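Local coordinates for cytochrome P450 (Novosphingobium aromaticivorans, PDB 3OFT), which belongs to the haem-containing cytochrome P450 family as CYP101C1 and holds protoporphyrin IX with its iron deep in a fold rich in helices, at residues D237-M242 / R352-V357; I243-L248 / R276-V281; C134-D139 / I356-E361. All coordinates share one frame; numbering follows the deposited sequence.

Contact 1 of 3, residues D237-M242 / R352-V357; sequences DTVAAM and RMEVIV. With HEM (protoporphyrin IX containing Fe), chain D.
Val239 and Met242 meet Glu354 and Val355 in a buried contact between two long helices, 221-252 and 348-365, alongside one edge of the haem. The two backbones stay well separated, with CA of Val239 8.1 Å from CA of Glu354, and the side chains bridge the space in two places. At the first, the extended chain of Glu354 carries its carboxylate to Val239 at about a right angle, and OE2 of Glu354 stops 3.3 Å from CG2 of Val239. The same OE2 lies 3.7 Å from the haem methyl CMC, a largely apolar setting on this side, which could favour the protonated acid. At the second, Met242 CG rests 3.9 Å from Val355 CG2. With CG anti to the backbone N (chi1 -174°), the methionine leans toward helix 348-365 before bending at its next two torsions. Helix 221-252 is the long distal helix of the P450 fold, which passes over the haem, and Asp237-Thr238 form the acid-alcohol pair characteristic of it. The helix is kinked here: the N atoms of Thr238 and Val239 lack bonds to the preceding turn, while Thr238 OG1 is hydrogen-bonded to Gly234 O. Thr238 lies over a pyrrole on the same side of the haem as the iron-bound water, its CB 3.5 Å from C3B of the haem. The vinyl group beyond that pyrrole is held by Val239 CG2, 3.7 Å from haem CAB, and by Met242 CB, 3.5 Å from haem CBB.

Contact 2 of 3, residues I243-L248 / R276-V281; sequences IGMVAL and RRYPTV
Met245 packs on Tyr278 and, more loosely, on Thr280, and through it segment 243-248 of the long distal helix meets the chain as it leaves helix 267-277. Ile243, at the start of the segment, turns to helix 348-365, where it touches Val355 and Phe358. Two residues on, Met245 starts out toward the other segment. Its chain curls at chi2 and chi3 (-49° and -41°), which folds the terminal methyl back to the CD1 side of the tyrosine ring. CB of Met245 lies 3.7 Å from CB of Tyr278, and CE of Met245 reaches CD1 of the same residue at 3.6 Å, approaching the ring obliquely. One face of that ring is covered by its own neighbour, with Arg277 CG 3.3 Å above the plane and over the centre. Tyr278 is the first residue to leave helical geometry, and its OH is hydrogen-bonded to His249 ND1, one residue beyond the segment, so the ring is fixed at its far end as well. Met245 CG is also 4.5 Å from Thr280 CG2. Val246 faces away from Tyr278, while Ala247 and Leu248 meet strand 386-394. Helix 267-277 carries the ExxR motif of P450s, here the Glu273-Arg276 salt bridge. Beside the contact lies helix 26-31, whose Phe27 meets Tyr278 edge-to-face, and the other side of segment 243-248, through Ile243 and Val246, faces helix 348-365.

Contact 3 of 3, residues C134-D139 / I356-E361; sequences CDFVSD and IVFLRE
The rings of Phe136 and Phe358 meet at their outer ends, with Phe358 CE1 lying in the plane of the Phe136 ring at its edge. Their planes are inclined at 65° and their centroids are 5.9 Å apart, an oblique pairing. The closest approach is from CZ of Phe136 to CZ of Phe358, 3.7 Å, and CE1 of Phe358 lies almost as near, 3.8 Å from CZ of Phe136. The two side chains come from opposite directions. Each has CG anti to the backbone N (chi1 -176° in Phe136, 169° in Phe358), a setting that extends both rings into the space separating the backbones, whose nearest CA atoms, those of Phe136 and Phe358, remain 12.9 Å apart. Phe140 and Trp362 complete an aromatic cluster: each of them meets both phenylalanines, and Trp362 is edge-to-face with Phe136.

Phe136 begins a helix directly after a short strand, and polar bonds tie this junction. Asp135, at the N-cap position, makes no capping bond with its own side chain. Instead its backbone N donates to Asp139 OD2 over 2.8 Å, meeting that oxygen from above the carboxylate plane. Asp139 N returns a bond to Asp135 O, also 2.8 Å long, so Asp139 grips the first turn through both backbone and side chain. The same OD2 forms a salt bridge with Arg131, which probably helps to hold the carboxylate in place.

Strand 133-135 pairs antiparallel with strand 386-394, and the contact joins the start of helix 136-141, just after the chain leaves this small sheet, to helix 348-365. The aromatic cluster thereby packs against helix L, which belongs to the helical core of the P450 fold.

Overall arrangement
All three contacts are buried, but the centres of contacts 1 and 2 lie about 9 and 10 Å from the centre of the chain, that of contact 3 about 16 Å. Helix 221-252 serves contacts 1 and 2, and helix 348-365 serves contacts 1 and 3, which share Ile356 and Val357. Their chemistry shifts with place: contact 1 pairs a carboxylate and aliphatic side chains next to the haem, contact 2 sets a methionine against a tyrosine at a helix end, and contact 3 is wholly aromatic. Ile243 of contact 2 reaches both phenylalanines of contact 3, with CD1 3.8 Å from Phe358 CB and CG2 3.8 Å from Phe136 CZ. Met242 CE touches Tyr278 O, joining contacts 1 and 2.

Contact 1 of 3, residues D237-M242 / R352-V357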
# COMPACT_ATOMS: atom_id res chain seq x y z
N ASP A 237 6.08 1.91 -0.60
CA ASP A 237 5.47 1.97 -1.94
C ASP A 237 3.97 2.25 -1.87
O ASP A 237 3.43 2.89 -2.76
CB ASP A 237 5.72 0.71 -2.78
CG ASP A 237 5.28 -0.58 -2.09
OD1 ASP A 237 4.70 -0.54 -0.98
OD2 ASP A 237 5.55 -1.69 -2.65
N THR A 238 3.29 1.75 -0.83
CA THR A 238 1.82 1.94 -0.73
C THR A 238 1.48 3.43 -0.55
O THR A 238 0.58 3.96 -1.21
CB THR A 238 1.26 1.20 0.50
OG1 THR A 238 2.08 1.53 1.63
CG2 THR A 238 1.24 -0.33 0.26
N VAL A 239 2.23 4.10 0.34
CA VAL A 239 1.99 5.51 0.63
C VAL A 239 2.41 6.36 -0.58
O VAL A 239 1.68 7.25 -0.99
CB VAL A 239 2.64 5.98 1.93
CG1 VAL A 239 2.49 7.52 2.13
CG2 VAL A 239 1.94 5.27 3.13
N ALA A 240 3.53 6.02 -1.20
CA ALA A 240 3.93 6.71 -2.40
C ALA A 240 2.82 6.63 -3.47
O ALA A 240 2.51 7.63 -4.15
CB ALA A 240 5.27 6.15 -2.91
N ALA A 241 2.24 5.44 -3.64
CA ALA A 241 1.25 5.22 -4.69
C ALA A 241 -0.01 6.02 -4.40
O ALA A 241 -0.54 6.69 -5.29
CB ALA A 241 0.89 3.74 -4.81
N MET A 242 -0.46 5.99 -3.16
CA MET A 242 -1.70 6.67 -2.78
C MET A 242 -1.54 8.19 -2.91
O MET A 242 -2.45 8.87 -3.42
CB MET A 242 -2.13 6.28 -1.36
CG MET A 242 -3.55 6.88 -0.95
SD MET A 242 -4.92 6.52 -2.07
CE MET A 242 -5.17 4.76 -1.68
N ARG A 352 -4.19 7.18 6.66
CA ARG A 352 -5.26 8.20 6.55
C ARG A 352 -4.73 9.58 6.99
O ARG A 352 -4.97 10.61 6.34
CB ARG A 352 -6.48 7.81 7.42
CG ARG A 352 -7.61 8.83 7.32
CD ARG A 352 -8.67 8.61 8.37
NE ARG A 352 -9.93 9.30 8.05
CZ ARG A 352 -10.42 10.36 8.69
NH1 ARG A 352 -11.58 10.89 8.29
NH2 ARG A 352 -9.77 10.89 9.74
N MET A 353 -3.98 9.59 8.10
CA MET A 353 -3.35 10.81 8.60
C MET A 353 -2.33 11.38 7.61
O MET A 353 -2.26 12.60 7.42
CB MET A 353 -2.70 10.57 9.99
CG MET A 353 -2.07 11.82 10.69
SD MET A 353 -0.36 12.10 10.14
CE MET A 353 0.51 11.03 11.31
N GLU A 354 -1.51 10.53 7.02
CA GLU A 354 -0.55 11.00 6.02
C GLU A 354 -1.26 11.64 4.81
O GLU A 354 -0.81 12.68 4.30
CB GLU A 354 0.31 9.85 5.53
CG GLU A 354 1.23 9.30 6.63
CD GLU A 354 2.00 8.03 6.15
OE1 GLU A 354 3.22 8.06 6.07
OE2 GLU A 354 1.38 7.00 5.85
N VAL A 355 -2.34 11.02 4.34
CA VAL A 355 -3.08 11.58 3.19
C VAL A 355 -3.72 12.93 3.58
O VAL A 355 -3.66 13.90 2.80
CB VAL A 355 -4.15 10.61 2.63
CG1 VAL A 355 -5.10 11.34 1.59
CG2 VAL A 355 -3.46 9.39 2.00
N ILE A 356 -4.34 12.97 4.75
CA ILE A 356 -4.92 14.25 5.27
C ILE A 356 -3.85 15.35 5.40
O ILE A 356 -4.03 16.49 4.98
CB ILE A 356 -5.63 14.02 6.64
CG1 ILE A 356 -6.93 13.25 6.40
CG2 ILE A 356 -5.83 15.37 7.39
CD1 ILE A 356 -7.59 12.64 7.70
N VAL A 357 -2.71 15.01 5.97
CA VAL A 357 -1.66 16.01 6.14
C VAL A 357 -1.10 16.51 4.79
O VAL A 357 -0.78 17.71 4.60
CB VAL A 357 -0.65 15.38 7.13
CG1 VAL A 357 0.79 15.26 6.62
CG2 VAL A 357 -0.89 15.92 8.53
CHA HEM D . -1.21 -4.82 5.63
CHB HEM D . -2.47 -1.53 2.27
CHC HEM D . 0.10 1.81 4.61
CHD HEM D . 2.14 -1.63 7.28
C1A HEM D . -1.82 -4.18 4.57
C2A HEM D . -2.80 -4.79 3.70
C3A HEM D . -3.16 -3.92 2.77
C4A HEM D . -2.39 -2.70 2.99
CMA HEM D . -4.17 -4.22 1.63
CAA HEM D . -3.38 -6.23 3.86
CBA HEM D . -2.40 -7.20 3.23
CGA HEM D . -2.92 -8.63 3.24
O1A HEM D . -2.13 -9.55 2.86
O2A HEM D . -4.10 -8.92 3.61
C1B HEM D . -1.89 -0.31 2.61
C2B HEM D . -2.12 0.94 1.94
C3B HEM D . -1.40 1.86 2.61
C4B HEM D . -0.71 1.20 3.70
CMB HEM D . -3.03 1.12 0.71
CAB HEM D . -1.19 3.36 2.38
CBB HEM D . -1.72 4.03 1.34
C1C HEM D . 0.90 1.23 5.56
C2C HEM D . 1.78 1.90 6.50
C3C HEM D . 2.37 0.91 7.22
C4C HEM D . 1.80 -0.36 6.82
CMC HEM D . 2.01 3.45 6.57
CAC HEM D . 3.38 0.97 8.39
CBC HEM D . 4.29 1.93 8.49
C1D HEM D . 1.42 -2.77 7.11
C2D HEM D . 1.70 -4.02 7.82
C3D HEM D . 0.63 -4.98 7.33
C4D HEM D . -0.16 -4.27 6.36
CMD HEM D . 2.81 -4.28 8.89
CAD HEM D . 0.50 -6.45 7.82
CBD HEM D . -0.67 -6.46 8.82
CGD HEM D . -0.93 -7.93 9.15
O1D HEM D . -0.48 -8.85 8.42
O2D HEM D . -1.63 -8.23 10.11
NA HEM D . -1.60 -2.88 4.11
NB HEM D . -1.08 -0.09 3.69
NC HEM D . 0.90 -0.13 5.82
ND HEM D . 0.34 -2.97 6.26
FE HEM D . -0.41 -1.50 5.02
O HOH W 1 1.37 -2.09 3.54

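Contact 2 of 3, residues I243-L248 / R276-V281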
# COMPACT_ATOMS: atom_id res chain seq x y z
N ILE A 243 -0.40 8.72 -2.44
CA ILE A 243 -0.16 10.17 -2.50
C ILE A 243 -0.13 10.60 -3.95
O ILE A 243 -0.69 11.65 -4.30
CB ILE A 243 1.14 10.61 -1.73
CG1 ILE A 243 0.99 10.45 -0.20
CG2 ILE A 243 1.60 12.06 -2.06
CD1 ILE A 243 -0.21 11.09 0.41
N GLY A 244 0.54 9.81 -4.80
CA GLY A 244 0.54 10.10 -6.26
C GLY A 244 -0.86 10.12 -6.86
O GLY A 244 -1.18 11.03 -7.66
N MET A 245 -1.72 9.17 -6.47
CA MET A 245 -3.06 9.08 -7.02
C MET A 245 -3.91 10.28 -6.55
O MET A 245 -4.73 10.83 -7.31
CB MET A 245 -3.75 7.80 -6.55
CG MET A 245 -3.29 6.53 -7.27
SD MET A 245 -3.27 6.64 -9.07
CE MET A 245 -4.73 7.54 -9.50
N VAL A 246 -3.71 10.65 -5.29
CA VAL A 246 -4.39 11.84 -4.72
C VAL A 246 -3.98 13.12 -5.46
O VAL A 246 -4.84 13.97 -5.81
CB VAL A 246 -4.14 11.95 -3.22
CG1 VAL A 246 -4.63 13.35 -2.74
CG2 VAL A 246 -4.93 10.80 -2.49
N ALA A 247 -2.68 13.27 -5.70
CA ALA A 247 -2.21 14.45 -6.47
C ALA A 247 -2.72 14.45 -7.91
O ALA A 247 -3.06 15.52 -8.44
CB ALA A 247 -0.67 14.56 -6.46
N LEU A 248 -2.72 13.27 -8.54
CA LEU A 248 -3.21 13.11 -9.92
C LEU A 248 -4.70 13.53 -9.97
O LEU A 248 -5.10 14.33 -10.83
CB LEU A 248 -3.06 11.66 -10.39
CG LEU A 248 -3.72 11.34 -11.74
CD1 LEU A 248 -3.20 12.31 -12.86
CD2 LEU A 248 -3.40 9.88 -12.10
N ARG A 276 -10.75 5.31 -1.03
CA ARG A 276 -11.70 4.32 -1.53
C ARG A 276 -11.62 4.29 -3.05
O ARG A 276 -11.71 3.22 -3.67
CB ARG A 276 -13.15 4.71 -1.09
CG ARG A 276 -14.19 3.70 -1.49
CD ARG A 276 -15.59 4.34 -1.68
NE ARG A 276 -15.63 5.45 -2.67
CZ ARG A 276 -15.71 5.30 -3.99
NH1 ARG A 276 -15.69 4.10 -4.57
NH2 ARG A 276 -15.76 6.39 -4.77
N ARG A 277 -11.48 5.48 -3.65
CA ARG A 277 -11.61 5.64 -5.12
C ARG A 277 -10.40 5.09 -5.88
O ARG A 277 -10.53 4.64 -7.03
CB ARG A 277 -11.78 7.14 -5.47
CG ARG A 277 -11.78 7.51 -6.98
CD ARG A 277 -12.92 6.84 -7.78
NE ARG A 277 -12.80 7.16 -9.22
CZ ARG A 277 -12.01 6.53 -10.09
NH1 ARG A 277 -11.20 5.56 -9.70
NH2 ARG A 277 -11.97 6.93 -11.36
N TYR A 278 -9.21 5.19 -5.27
CA TYR A 278 -7.94 4.85 -5.99
C TYR A 278 -7.09 3.76 -5.35
O TYR A 278 -5.87 3.97 -5.13
CB TYR A 278 -7.05 6.09 -6.26
CG TYR A 278 -7.80 7.15 -7.04
CD1 TYR A 278 -8.11 6.95 -8.39
CD2 TYR A 278 -8.21 8.33 -6.43
CE1 TYR A 278 -8.83 7.94 -9.14
CE2 TYR A 278 -8.92 9.32 -7.17
CZ TYR A 278 -9.19 9.12 -8.52
OH TYR A 278 -9.88 10.06 -9.28
N PRO A 279 -7.68 2.56 -5.11
CA PRO A 279 -6.90 1.50 -4.49
C PRO A 279 -6.00 0.82 -5.52
O PRO A 279 -6.44 0.56 -6.68
CB PRO A 279 -7.99 0.53 -4.00
CG PRO A 279 -9.07 0.63 -5.11
CD PRO A 279 -9.10 2.16 -5.30
N THR A 280 -4.78 0.48 -5.13
CA THR A 280 -3.88 -0.14 -6.10
C THR A 280 -3.15 -1.34 -5.53
O THR A 280 -2.18 -1.82 -6.16
CB THR A 280 -2.86 0.86 -6.66
OG1 THR A 280 -2.01 1.35 -5.61
CG2 THR A 280 -3.57 2.05 -7.43
N VAL A 281 -3.59 -1.80 -4.35
CA VAL A 281 -2.91 -2.92 -3.70
C VAL A 281 -3.57 -4.26 -4.07
O VAL A 281 -4.80 -4.37 -4.06
CB VAL A 281 -2.70 -2.72 -2.15
CG1 VAL A 281 -1.97 -3.93 -1.58
CG2 VAL A 281 -1.82 -1.44 -1.87

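Contact 3 of 3, residues C134-D139 / I356-E361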
# COMPACT_ATOMS: atom_id res chain seq x y z
N CYS A 134 7.09 20.15 -11.34
CA CYS A 134 7.83 19.04 -10.73
C CYS A 134 7.46 17.77 -11.43
O CYS A 134 6.45 17.71 -12.13
CB CYS A 134 7.55 18.92 -9.22
SG CYS A 134 5.85 18.44 -8.81
N ASP A 135 8.30 16.76 -11.24
CA ASP A 135 7.96 15.38 -11.59
C ASP A 135 7.51 14.81 -10.25
O ASP A 135 8.32 14.39 -9.45
CB ASP A 135 9.18 14.67 -12.21
CG ASP A 135 9.68 15.37 -13.49
OD1 ASP A 135 10.87 15.79 -13.53
OD2 ASP A 135 8.87 15.52 -14.45
N PHE A 136 6.21 14.82 -10.02
CA PHE A 136 5.66 14.62 -8.69
C PHE A 136 6.00 13.26 -8.09
O PHE A 136 6.21 13.15 -6.89
CB PHE A 136 4.15 14.82 -8.69
CG PHE A 136 3.53 14.73 -7.32
CD1 PHE A 136 3.45 15.85 -6.53
CD2 PHE A 136 3.06 13.50 -6.82
CE1 PHE A 136 2.88 15.79 -5.25
CE2 PHE A 136 2.50 13.41 -5.55
CZ PHE A 136 2.40 14.59 -4.77
N VAL A 137 6.06 12.22 -8.92
CA VAL A 137 6.40 10.89 -8.41
C VAL A 137 7.83 10.89 -7.89
O VAL A 137 8.07 10.45 -6.76
CB VAL A 137 6.19 9.78 -9.47
CG1 VAL A 137 6.77 8.44 -8.99
CG2 VAL A 137 4.73 9.66 -9.84
N SER A 138 8.79 11.36 -8.70
CA SER A 138 10.16 11.26 -8.25
C SER A 138 10.54 12.38 -7.26
O SER A 138 11.39 12.16 -6.41
CB SER A 138 11.15 11.18 -9.43
OG SER A 138 10.95 12.27 -10.28
N ASP A 139 9.90 13.55 -7.35
CA ASP A 139 10.25 14.70 -6.48
C ASP A 139 9.49 14.73 -5.15
O ASP A 139 9.93 15.37 -4.19
CB ASP A 139 10.00 16.06 -7.19
CG ASP A 139 10.78 16.20 -8.49
OD1 ASP A 139 11.84 15.57 -8.60
OD2 ASP A 139 10.34 16.94 -9.40
N ILE A 356 -4.34 12.97 4.75
CA ILE A 356 -4.92 14.25 5.27
C ILE A 356 -3.85 15.35 5.40
O ILE A 356 -4.03 16.49 4.98
CB ILE A 356 -5.63 14.02 6.64
CG1 ILE A 356 -6.93 13.25 6.40
CG2 ILE A 356 -5.83 15.37 7.39
CD1 ILE A 356 -7.59 12.64 7.70
N VAL A 357 -2.71 15.01 5.97
CA VAL A 357 -1.66 16.01 6.14
C VAL A 357 -1.10 16.51 4.79
O VAL A 357 -0.78 17.71 4.60
CB VAL A 357 -0.65 15.38 7.13
CG1 VAL A 357 0.79 15.26 6.62
CG2 VAL A 357 -0.89 15.92 8.53
N PHE A 358 -1.01 15.57 3.84
CA PHE A 358 -0.64 15.91 2.47
C PHE A 358 -1.61 16.90 1.84
O PHE A 358 -1.19 17.93 1.29
CB PHE A 358 -0.51 14.65 1.59
CG PHE A 358 -0.40 14.99 0.15
CD1 PHE A 358 0.75 15.61 -0.33
CD2 PHE A 358 -1.47 14.79 -0.72
CE1 PHE A 358 0.84 16.02 -1.62
CE2 PHE A 358 -1.39 15.19 -2.03
CZ PHE A 358 -0.23 15.80 -2.49
N LEU A 359 -2.90 16.62 1.96
CA LEU A 359 -3.92 17.50 1.42
C LEU A 359 -3.83 18.86 2.11
O LEU A 359 -3.91 19.88 1.46
CB LEU A 359 -5.32 16.90 1.61
CG LEU A 359 -5.62 15.66 0.75
CD1 LEU A 359 -6.87 14.90 1.19
CD2 LEU A 359 -5.74 16.09 -0.71
N ARG A 360 -3.66 18.88 3.43
CA ARG A 360 -3.65 20.16 4.13
C ARG A 360 -2.48 21.00 3.64
O ARG A 360 -2.62 22.20 3.38
CB ARG A 360 -3.50 19.97 5.65
CG ARG A 360 -4.73 19.46 6.32
CD ARG A 360 -4.57 19.44 7.86
NE ARG A 360 -5.73 18.70 8.37
CZ ARG A 360 -7.00 19.12 8.28
NH1 ARG A 360 -7.32 20.31 7.76
NH2 ARG A 360 -7.99 18.35 8.73
N GLU A 361 -1.32 20.39 3.55
CA GLU A 361 -0.14 21.16 3.18
C GLU A 361 -0.05 21.52 1.73
O GLU A 361 0.37 22.65 1.41
CB GLU A 361 1.14 20.47 3.66
CG GLU A 361 1.34 20.59 5.16
CD GLU A 361 1.39 22.05 5.67
OE1 GLU A 361 0.81 22.31 6.75
OE2 GLU A 361 2.01 22.91 5.02